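PDB 1O63: ATP phosphoribosyltransferase from Thermotoga maritima, which probably catalyses the first step of histidine biosynthesis, condensing ATP with 5-phosphoribose 1-diphosphate to give phosphoribosyl-ATP and diphosphate. Local coordinates for residues A[92-95]-A[96-99]; A[11-14]-A[15-19]; A[187-190]-A[191-195]. One frame throughout, in Å; residues are numbered along the deposited sequence.

Overall arrangement
From the N terminus the chain meets contact 2 first, in the opening turns of helix 13-23, just after strand 4-8. Contact 1 follows at the end of strand 81-94, where the chain bends into the loop leading to strand 104-108. Contact 3 comes last, within helix 185-204 near the C terminus. All three are local: contact 1 closes a beta turn, contacts 2 and 3 link successive turns of a helix; they run in series and neither nest nor cross. Contacts 2 and 3 meet where their helices pack, with Tyr19 CB 3.9 Å from Leu195 CD1. Contact 1 lies across the centre of the chain from both, its nearest atoms about 18 Å from contact 2 and about 33 Å from contact 3.

Contact 1. Residues A[92-95]-A[96-99]; sequences AGPK and GRGI
Pro94 and Arg97 close a type II beta turn with Lys95 and Gly96 at its corners; Pro94 CA and Arg97 CA lie 5.6 Å apart. The closing bond runs from Arg97 N to Pro94 O over 3.1 Å, with an N-H...O angle of 157°; the donor stands above the carbonyl plane. Gly96 takes a positive phi of 95°, at which a side chain would run into Lys95 O. Pro94 O has a second partner: water 1 donates to it at 2.7 Å and also to Gly98 O at 3.1 Å, carrying the turn on toward the following loop. The turn ends strand 81-94 at the surface, after Ala92 has bonded to Ile146 and Gly93 to Glu162 on the two neighbouring strands of the mixed sheet. Beyond the corner, the side chain of Arg97 folds back over the proline. Its CG is anti to the backbone N, and a turn about the CG-CD bond (chi3 -63°) lays the guanidinium across the pyrrolidine ring, where the ring CH2 groups pack by van der Waals contact on the face of the flat cation. Pro94 CG sits beneath the centre of that face, 3.6 Å from Arg97 CZ, with Pro94 CB a little further off at 3.9 Å from the same Arg97 CZ.

Contact 2. Residues A[11-14]-A[15-19]; sequences RLEE and KVMTY
Glu14 turns CG into the crowded position between its backbone N and carbonyl carbon (chi1 57°), while Thr18 sets OG1 anti to its carbonyl carbon (chi1 -72°), which brings the carboxylate and the hydroxyl to one flank of the helix. Water 2 lies between them; at 2.4 Å from Glu14 OE2 and 2.5 Å from Thr18 OG1 the bridge is unusually short, and its exact geometry is doubtful. Thr18 OG1 also makes a weak approach to Glu14 O, the carbonyl that already takes Thr18 N at 2.8 Å. Lys15 runs beside the glutamate: Glu14 OE1 rests 3.5 Å from Lys15 CG, but the ammonium ends further out, and Glu14 OE1 and Lys15 NZ are 5.3 Å apart. Round the helix, Glu13 and Met17, a selenomethionine, run alongside each other, with Glu13 CG 4.1 Å from Met17 CG. Their backbones are joined as well, Met17 N bonding to Glu13 O. Val16 N completes the turn by a nearly straight bond to Leu12 O at 3.1 Å. Helix 13-23 follows strand 4-8 in a beta-alpha connection, and Leu12 and Val16 cover Thr172 of strand 161-176. Glu13 OE1 reaches back to Gly10 N in a weak bond. Two acidic residues thus stand in the first turns of the helix, where their negative charges would probably be eased by the positive end of its dipole.

Contact 3. Residues A[187-190]-A[191-195]; sequences EVVS and FLEKL
Val188 and Leu192 meet one helical turn apart, their side chains running alongside each other in one direction. Val188 holds CG1 anti to its backbone N (chi1 165°), while Leu192 places CG beside its own N and extends CD1 back along the helix (chi2 178°), to within 3.6 Å of Val188 CG1. The first torsion alone brings Leu192 CG to 3.2 Å from Val188 O, which also accepts Leu192 N at 2.8 Å, nearly in line with the carbonyl bond. Both residues rest on Tyr181 of helix 178-183, and Leu192 continues onto Pro79 and Ile61; an alanine at Leu192 would probably leave Val188 CG1 without its neighbour and open a gap toward Tyr181 and Ile61. Phe191 N bonds to Glu187 O, but its side chain, CG anti to the backbone N, leads away from residues 187-190 toward Leu3, Ile61 of strand 61-65, and Leu20 of helix 13-23, joining the two helices. On another flank Glu193 runs back over Val189, its extended chain crossing the valine so that Glu193 OE2 comes 3.9 Å from Val189 CG1, a carboxylate oxygen against a methyl. Glu193 N bonds chiefly to Val189 O at 3.0 Å, with Ser190 O as a weak second acceptor; Ser190 O takes Lys194 N at 3.2 Å in a nearly straight bond. This part of the helix is amphipathic: Val188, Leu192 and Leu195 are buried against the fold, whereas Glu187, Ser190, Glu193 and Lys194 are exposed, so apolar packing joins it to its neighbours and the polar and charged residues stay toward solvent.

Contact 1. Residues A[92-95]-A[96-99]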
ATOM      1  N   ALA A  92      18.803  -1.613  -7.559  1.00 24.10           N
ATOM      2  CA  ALA A  92      19.327  -0.375  -8.169  1.00 24.20           C
ATOM      3  C   ALA A  92      19.975   0.524  -7.119  1.00 24.52           C
ATOM      4  O   ALA A  92      19.704   0.465  -5.925  1.00 22.92           O
ATOM      5  CB  ALA A  92      18.227   0.382  -8.887  1.00 21.29           C
ATOM      6  N   GLY A  93      20.834   1.437  -7.620  1.00 25.80           N
ATOM      7  CA  GLY A  93      21.528   2.373  -6.713  1.00 24.86           C
ATOM      8  C   GLY A  93      22.108   3.543  -7.524  1.00 25.94           C
ATOM      9  O   GLY A  93      22.080   3.532  -8.744  1.00 25.17           O
ATOM     10  N   PRO A  94      22.623   4.540  -6.844  1.00 27.04           N
ATOM     11  CA  PRO A  94      23.191   5.727  -7.515  1.00 28.49           C
ATOM     12  C   PRO A  94      24.153   5.295  -8.593  1.00 29.17           C
ATOM     13  O   PRO A  94      25.011   4.424  -8.328  1.00 27.57           O
ATOM     14  CB  PRO A  94      23.902   6.446  -6.373  1.00 28.80           C
ATOM     15  CG  PRO A  94      23.062   6.101  -5.170  1.00 28.01           C
ATOM     16  CD  PRO A  94      22.719   4.642  -5.368  1.00 26.66           C
ATOM     17  N   LYS A  95      24.024   5.786  -9.824  1.00 30.47           N
ATOM     18  CA  LYS A  95      24.944   5.339 -10.866  1.00 33.42           C
ATOM     19  C   LYS A  95      26.397   5.701 -10.535  1.00 32.92           C
ATOM     20  O   LYS A  95      26.693   6.836 -10.195  1.00 31.58           O
ATOM     21  CB  LYS A  95      24.611   5.845 -12.266  1.00 41.67           C
ATOM     22  CG  LYS A  95      25.259   4.930 -13.318  1.00 49.85           C
ATOM     23  CD  LYS A  95      25.452   5.587 -14.655  1.00 53.86           C
ATOM     24  CE  LYS A  95      24.273   5.378 -15.583  1.00 55.07           C
ATOM     25  NZ  LYS A  95      24.565   5.917 -16.951  1.00 59.59           N
ATOM     26  N   GLY A  96      27.269   4.697 -10.636  1.00 33.67           N
ATOM     27  CA  GLY A  96      28.672   4.839 -10.339  1.00 33.95           C
ATOM     28  C   GLY A  96      29.041   4.437  -8.929  1.00 35.38           C
ATOM     29  O   GLY A  96      30.190   4.018  -8.672  1.00 34.38           O
ATOM     30  N   ARG A  97      28.121   4.500  -7.966  1.00 35.13           N
ATOM     31  CA  ARG A  97      28.521   4.235  -6.590  1.00 38.03           C
ATOM     32  C   ARG A  97      28.846   2.788  -6.325  1.00 40.41           C
ATOM     33  O   ARG A  97      29.919   2.449  -5.772  1.00 42.19           O
ATOM     34  CB  ARG A  97      27.558   4.830  -5.576  1.00 40.01           C
ATOM     35  CG  ARG A  97      28.225   5.147  -4.240  1.00 45.71           C
ATOM     36  CD  ARG A  97      27.270   5.682  -3.205  1.00 47.99           C
ATOM     37  NE  ARG A  97      26.666   6.945  -3.576  1.00 52.58           N
ATOM     38  CZ  ARG A  97      25.592   7.470  -2.986  1.00 56.26           C
ATOM     39  NH1 ARG A  97      25.099   8.638  -3.391  1.00 56.95           N
ATOM     40  NH2 ARG A  97      25.013   6.808  -1.989  1.00 55.54           N
ATOM     41  N   GLY A  98      27.969   1.869  -6.701  1.00 41.21           N
ATOM     42  CA  GLY A  98      28.218   0.450  -6.441  1.00 43.78           C
ATOM     43  C   GLY A  98      27.474  -0.002  -5.184  1.00 45.48           C
ATOM     44  O   GLY A  98      26.495   0.646  -4.767  1.00 45.78           O
ATOM     45  N   ILE A  99      28.053  -0.990  -4.515  1.00 45.31           N
ATOM     46  CA  ILE A  99      27.518  -1.572  -3.292  1.00 45.39           C
ATOM     47  C   ILE A  99      28.511  -1.358  -2.142  1.00 44.66           C
ATOM     48  O   ILE A  99      29.684  -1.714  -2.272  1.00 45.29           O
ATOM     49  CB  ILE A  99      27.402  -3.120  -3.460  1.00 48.95           C
ATOM     50  CG1 ILE A  99      26.956  -3.532  -4.846  1.00 50.41           C
ATOM     51  CG2 ILE A  99      26.529  -3.713  -2.369  1.00 50.13           C
ATOM     52  CD1 ILE A  99      25.528  -3.293  -5.211  1.00 53.09           C
TER
HETATM   53  O   HOH W   1      24.851   2.197  -6.886  1.00 30.84           O

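Contact 2. Residues A[11-14]-A[15-19]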
ATOM      1  N   ARG A  11      -2.079  -2.385 -12.705  1.00 27.96           N
ATOM      2  CA  ARG A  11      -1.303  -2.725 -13.862  1.00 27.67           C
ATOM      3  C   ARG A  11      -1.794  -3.923 -14.646  1.00 27.26           C
ATOM      4  O   ARG A  11      -1.640  -3.964 -15.872  1.00 29.29           O
ATOM      5  CB  ARG A  11       0.167  -3.018 -13.409  1.00 28.27           C
ATOM      6  CG  ARG A  11       1.077  -3.185 -14.636  1.00 29.92           C
ATOM      7  CD  ARG A  11       1.324  -1.810 -15.258  1.00 33.18           C
ATOM      8  NE  ARG A  11       2.135  -1.892 -16.454  1.00 37.14           N
ATOM      9  CZ  ARG A  11       1.767  -2.452 -17.598  1.00 38.47           C
ATOM     10  NH1 ARG A  11       2.607  -2.459 -18.625  1.00 36.63           N
ATOM     11  NH2 ARG A  11       0.551  -2.991 -17.719  1.00 40.63           N
ATOM     12  N   LEU A  12      -2.250  -4.973 -13.974  1.00 27.08           N
ATOM     13  CA  LEU A  12      -2.654  -6.212 -14.593  1.00 24.83           C
ATOM     14  C   LEU A  12      -4.146  -6.304 -14.873  1.00 24.97           C
ATOM     15  O   LEU A  12      -4.608  -7.260 -15.477  1.00 21.99           O
ATOM     16  CB  LEU A  12      -2.271  -7.386 -13.661  1.00 21.94           C
ATOM     17  CG  LEU A  12      -0.792  -7.420 -13.238  1.00 23.08           C
ATOM     18  CD1 LEU A  12      -0.557  -8.604 -12.304  1.00 25.86           C
ATOM     19  CD2 LEU A  12       0.090  -7.524 -14.472  1.00 24.72           C
ATOM     20  N   GLU A  13      -4.910  -5.306 -14.435  1.00 23.90           N
ATOM     21  CA  GLU A  13      -6.347  -5.338 -14.574  1.00 22.52           C
ATOM     22  C   GLU A  13      -6.836  -5.471 -15.994  1.00 22.57           C
ATOM     23  O   GLU A  13      -7.769  -6.265 -16.266  1.00 22.58           O
ATOM     24  CB  GLU A  13      -6.944  -4.071 -13.906  1.00 22.93           C
ATOM     25  CG  GLU A  13      -8.465  -4.139 -13.828  1.00 27.03           C
ATOM     26  CD  GLU A  13      -9.002  -2.785 -13.299  1.00 26.67           C
ATOM     27  OE1 GLU A  13      -8.306  -2.199 -12.470  1.00 27.67           O
ATOM     28  OE2 GLU A  13     -10.047  -2.377 -13.809  1.00 30.35           O
ATOM     29  N   GLU A  14      -6.295  -4.736 -16.956  1.00 21.43           N
ATOM     30  CA  GLU A  14      -6.842  -4.811 -18.317  1.00 21.81           C
ATOM     31  C   GLU A  14      -6.467  -6.102 -19.036  1.00 21.82           C
ATOM     32  O   GLU A  14      -7.284  -6.659 -19.776  1.00 19.75           O
ATOM     33  CB  GLU A  14      -6.431  -3.608 -19.139  1.00 20.63           C
ATOM     34  CG  GLU A  14      -4.965  -3.399 -19.235  1.00 30.57           C
ATOM     35  CD  GLU A  14      -4.247  -4.051 -20.400  1.00 33.70           C
ATOM     36  OE1 GLU A  14      -3.000  -3.962 -20.383  1.00 29.34           O
ATOM     37  OE2 GLU A  14      -4.934  -4.602 -21.302  1.00 30.95           O
ATOM     38  N   LYS A  15      -5.245  -6.589 -18.810  1.00 21.30           N
ATOM     39  CA  LYS A  15      -4.856  -7.879 -19.424  1.00 23.26           C
ATOM     40  C   LYS A  15      -5.803  -8.976 -18.949  1.00 21.84           C
ATOM     41  O   LYS A  15      -6.384  -9.738 -19.707  1.00 23.26           O
ATOM     42  CB  LYS A  15      -3.425  -8.214 -19.033  1.00 30.23           C
ATOM     43  CG  LYS A  15      -2.326  -7.350 -19.619  1.00 37.15           C
ATOM     44  CD  LYS A  15      -1.943  -7.764 -21.031  1.00 43.93           C
ATOM     45  CE  LYS A  15      -0.557  -7.230 -21.404  1.00 46.95           C
ATOM     46  NZ  LYS A  15      -0.129  -7.732 -22.745  1.00 49.21           N
ATOM     47  N   VAL A  16      -6.018  -9.044 -17.623  1.00 21.76           N
ATOM     48  CA  VAL A  16      -6.906 -10.088 -17.094  1.00 22.34           C
ATOM     49  C   VAL A  16      -8.334  -9.936 -17.536  1.00 23.97           C
ATOM     50  O   VAL A  16      -8.999 -10.910 -17.935  1.00 23.66           O
ATOM     51  CB  VAL A  16      -6.818 -10.130 -15.550  1.00 22.18           C
ATOM     52  CG1 VAL A  16      -7.877 -11.099 -15.033  1.00 22.98           C
ATOM     53  CG2 VAL A  16      -5.419 -10.565 -15.147  1.00 20.91           C
HETATM   54  N   MSE A  17      -8.898  -8.718 -17.423  1.00 23.24           N
HETATM   55  CA  MSE A  17     -10.290  -8.519 -17.859  1.00 24.31           C
HETATM   56  C   MSE A  17     -10.419  -8.787 -19.350  1.00 24.06           C
HETATM   57  O   MSE A  17     -11.411  -9.358 -19.789  1.00 22.12           O
HETATM   58  CB  MSE A  17     -10.773  -7.125 -17.478  1.00 30.95           C
HETATM   59  CG  MSE A  17     -10.665  -6.940 -15.932  1.00 31.74           C
HETATM   60 SE   MSE A  17     -11.980  -8.105 -15.101  1.00 46.42          SE
HETATM   61  CE  MSE A  17     -13.533  -7.220 -15.813  1.00 37.12           C
ATOM     62  N   THR A  18      -9.405  -8.452 -20.141  1.00 23.66           N
ATOM     63  CA  THR A  18      -9.471  -8.803 -21.581  1.00 26.44           C
ATOM     64  C   THR A  18      -9.457 -10.291 -21.792  1.00 26.41           C
ATOM     65  O   THR A  18     -10.223 -10.828 -22.640  1.00 27.17           O
ATOM     66  CB  THR A  18      -8.341  -8.083 -22.337  1.00 28.06           C
ATOM     67  OG1 THR A  18      -8.725  -6.686 -22.390  1.00 25.49           O
ATOM     68  CG2 THR A  18      -8.149  -8.587 -23.746  1.00 27.76           C
ATOM     69  N   TYR A  19      -8.703 -11.061 -20.992  1.00 27.81           N
ATOM     70  CA  TYR A  19      -8.731 -12.520 -21.130  1.00 27.03           C
ATOM     71  C   TYR A  19     -10.157 -13.048 -20.899  1.00 27.82           C
ATOM     72  O   TYR A  19     -10.641 -13.891 -21.665  1.00 25.36           O
ATOM     73  CB  TYR A  19      -7.808 -13.274 -20.205  1.00 27.45           C
ATOM     74  CG  TYR A  19      -6.334 -12.980 -20.232  1.00 28.74           C
ATOM     75  CD1 TYR A  19      -5.626 -12.818 -21.406  1.00 30.14           C
ATOM     76  CD2 TYR A  19      -5.626 -12.886 -19.027  1.00 29.71           C
ATOM     77  CE1 TYR A  19      -4.267 -12.533 -21.405  1.00 31.25           C
ATOM     78  CE2 TYR A  19      -4.272 -12.618 -19.027  1.00 30.22           C
ATOM     79  CZ  TYR A  19      -3.595 -12.448 -20.200  1.00 30.72           C
ATOM     80  OH  TYR A  19      -2.240 -12.179 -20.153  1.00 31.47           O
TER
HETATM   81  O   HOH W   2      -6.949  -4.937 -22.633  1.00 39.77           O

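Contact 3. Residues A[187-190]-A[191-195]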
ATOM      1  N   GLU A 187     -16.191 -27.860 -13.061  1.00 27.43           N
ATOM      2  CA  GLU A 187     -16.432 -26.478 -13.510  1.00 28.65           C
ATOM      3  C   GLU A 187     -15.115 -25.698 -13.582  1.00 27.75           C
ATOM      4  O   GLU A 187     -14.837 -25.003 -14.553  1.00 29.13           O
ATOM      5  CB  GLU A 187     -17.438 -25.795 -12.582  1.00 28.87           C
ATOM      6  CG  GLU A 187     -17.702 -24.346 -12.921  1.00 28.49           C
ATOM      7  CD  GLU A 187     -18.784 -23.683 -12.111  1.00 32.02           C
ATOM      8  OE1 GLU A 187     -19.299 -22.623 -12.583  1.00 34.60           O
ATOM      9  OE2 GLU A 187     -19.132 -24.167 -11.006  1.00 30.62           O
ATOM     10  N   VAL A 188     -14.245 -25.854 -12.596  1.00 28.97           N
ATOM     11  CA  VAL A 188     -12.942 -25.170 -12.597  1.00 28.15           C
ATOM     12  C   VAL A 188     -12.071 -25.626 -13.757  1.00 28.45           C
ATOM     13  O   VAL A 188     -11.536 -24.843 -14.544  1.00 26.99           O
ATOM     14  CB  VAL A 188     -12.220 -25.433 -11.263  1.00 28.59           C
ATOM     15  CG1 VAL A 188     -10.740 -25.071 -11.347  1.00 30.36           C
ATOM     16  CG2 VAL A 188     -12.914 -24.641 -10.150  1.00 24.48           C
ATOM     17  N   VAL A 189     -11.891 -26.952 -13.847  1.00 28.44           N
ATOM     18  CA  VAL A 189     -11.058 -27.535 -14.889  1.00 28.22           C
ATOM     19  C   VAL A 189     -11.462 -27.035 -16.257  1.00 28.65           C
ATOM     20  O   VAL A 189     -10.620 -26.682 -17.084  1.00 28.32           O
ATOM     21  CB  VAL A 189     -11.082 -29.069 -14.828  1.00 30.59           C
ATOM     22  CG1 VAL A 189     -10.526 -29.696 -16.107  1.00 28.93           C
ATOM     23  CG2 VAL A 189     -10.295 -29.563 -13.621  1.00 27.68           C
ATOM     24  N   SER A 190     -12.775 -27.026 -16.524  1.00 30.58           N
ATOM     25  CA  SER A 190     -13.313 -26.601 -17.803  1.00 32.06           C
ATOM     26  C   SER A 190     -13.074 -25.127 -18.074  1.00 31.72           C
ATOM     27  O   SER A 190     -12.720 -24.702 -19.186  1.00 30.16           O
ATOM     28  CB  SER A 190     -14.824 -26.886 -17.856  0.50 34.03           C
ATOM     29  OG  SER A 190     -15.349 -26.372 -19.067  0.50 35.39           O
ATOM     30  N   PHE A 191     -13.338 -24.283 -17.063  1.00 31.01           N
ATOM     31  CA  PHE A 191     -13.078 -22.848 -17.244  1.00 30.29           C
ATOM     32  C   PHE A 191     -11.586 -22.632 -17.496  1.00 28.52           C
ATOM     33  O   PHE A 191     -11.203 -21.898 -18.414  1.00 25.81           O
ATOM     34  CB  PHE A 191     -13.566 -22.056 -16.022  1.00 36.14           C
ATOM     35  CG  PHE A 191     -13.167 -20.604 -16.065  1.00 36.73           C
ATOM     36  CD1 PHE A 191     -13.894 -19.699 -16.809  1.00 41.39           C
ATOM     37  CD2 PHE A 191     -12.053 -20.161 -15.378  1.00 41.73           C
ATOM     38  CE1 PHE A 191     -13.523 -18.367 -16.872  1.00 43.38           C
ATOM     39  CE2 PHE A 191     -11.675 -18.828 -15.423  1.00 43.56           C
ATOM     40  CZ  PHE A 191     -12.415 -17.937 -16.168  1.00 43.28           C
ATOM     41  N   LEU A 192     -10.720 -23.323 -16.764  1.00 28.31           N
ATOM     42  CA  LEU A 192      -9.269 -23.167 -16.944  1.00 28.98           C
ATOM     43  C   LEU A 192      -8.810 -23.609 -18.330  1.00 30.57           C
ATOM     44  O   LEU A 192      -7.839 -23.066 -18.875  1.00 29.17           O
ATOM     45  CB  LEU A 192      -8.497 -23.922 -15.860  1.00 26.97           C
ATOM     46  CG  LEU A 192      -8.706 -23.405 -14.427  1.00 28.50           C
ATOM     47  CD1 LEU A 192      -7.951 -24.243 -13.414  1.00 22.56           C
ATOM     48  CD2 LEU A 192      -8.299 -21.939 -14.347  1.00 27.70           C
ATOM     49  N   GLU A 193      -9.487 -24.590 -18.927  1.00 29.64           N
ATOM     50  CA  GLU A 193      -9.169 -25.017 -20.283  1.00 31.38           C
ATOM     51  C   GLU A 193      -9.470 -23.910 -21.291  1.00 29.24           C
ATOM     52  O   GLU A 193      -8.619 -23.617 -22.121  1.00 29.78           O
ATOM     53  CB  GLU A 193      -9.967 -26.253 -20.699  1.00 39.09           C
ATOM     54  CG  GLU A 193      -9.612 -27.543 -20.005  1.00 45.92           C
ATOM     55  CD  GLU A 193     -10.223 -28.758 -20.683  1.00 50.15           C
ATOM     56  OE1 GLU A 193     -10.241 -28.800 -21.932  1.00 51.51           O
ATOM     57  OE2 GLU A 193     -10.698 -29.667 -19.967  1.00 54.96           O
ATOM     58  N   LYS A 194     -10.678 -23.363 -21.264  1.00 28.09           N
ATOM     59  CA  LYS A 194     -11.024 -22.260 -22.141  1.00 30.81           C
ATOM     60  C   LYS A 194     -10.082 -21.067 -21.966  1.00 32.52           C
ATOM     61  O   LYS A 194      -9.662 -20.443 -22.941  1.00 32.57           O
ATOM     62  CB  LYS A 194     -12.452 -21.786 -21.883  1.00 37.19           C
ATOM     63  CG  LYS A 194     -13.527 -22.814 -22.154  1.00 42.37           C
ATOM     64  CD  LYS A 194     -14.917 -22.215 -21.932  1.00 45.51           C
ATOM     65  CE  LYS A 194     -15.174 -21.072 -22.891  1.00 48.34           C
ATOM     66  NZ  LYS A 194     -16.612 -20.975 -23.270  1.00 52.17           N
ATOM     67  N   LEU A 195      -9.769 -20.734 -20.715  1.00 30.23           N
ATOM     68  CA  LEU A 195      -8.914 -19.589 -20.422  1.00 31.01           C
ATOM     69  C   LEU A 195      -7.500 -19.775 -20.922  1.00 30.24           C
ATOM     70  O   LEU A 195      -6.946 -18.866 -21.566  1.00 29.85           O
ATOM     71  CB  LEU A 195      -8.949 -19.323 -18.913  1.00 30.99           C
ATOM     72  CG  LEU A 195      -8.180 -18.121 -18.387  1.00 31.42           C
ATOM     73  CD1 LEU A 195      -8.819 -16.829 -18.881  1.00 31.33           C
ATOM     74  CD2 LEU A 195      -8.145 -18.162 -16.851  1.00 27.71           C
TER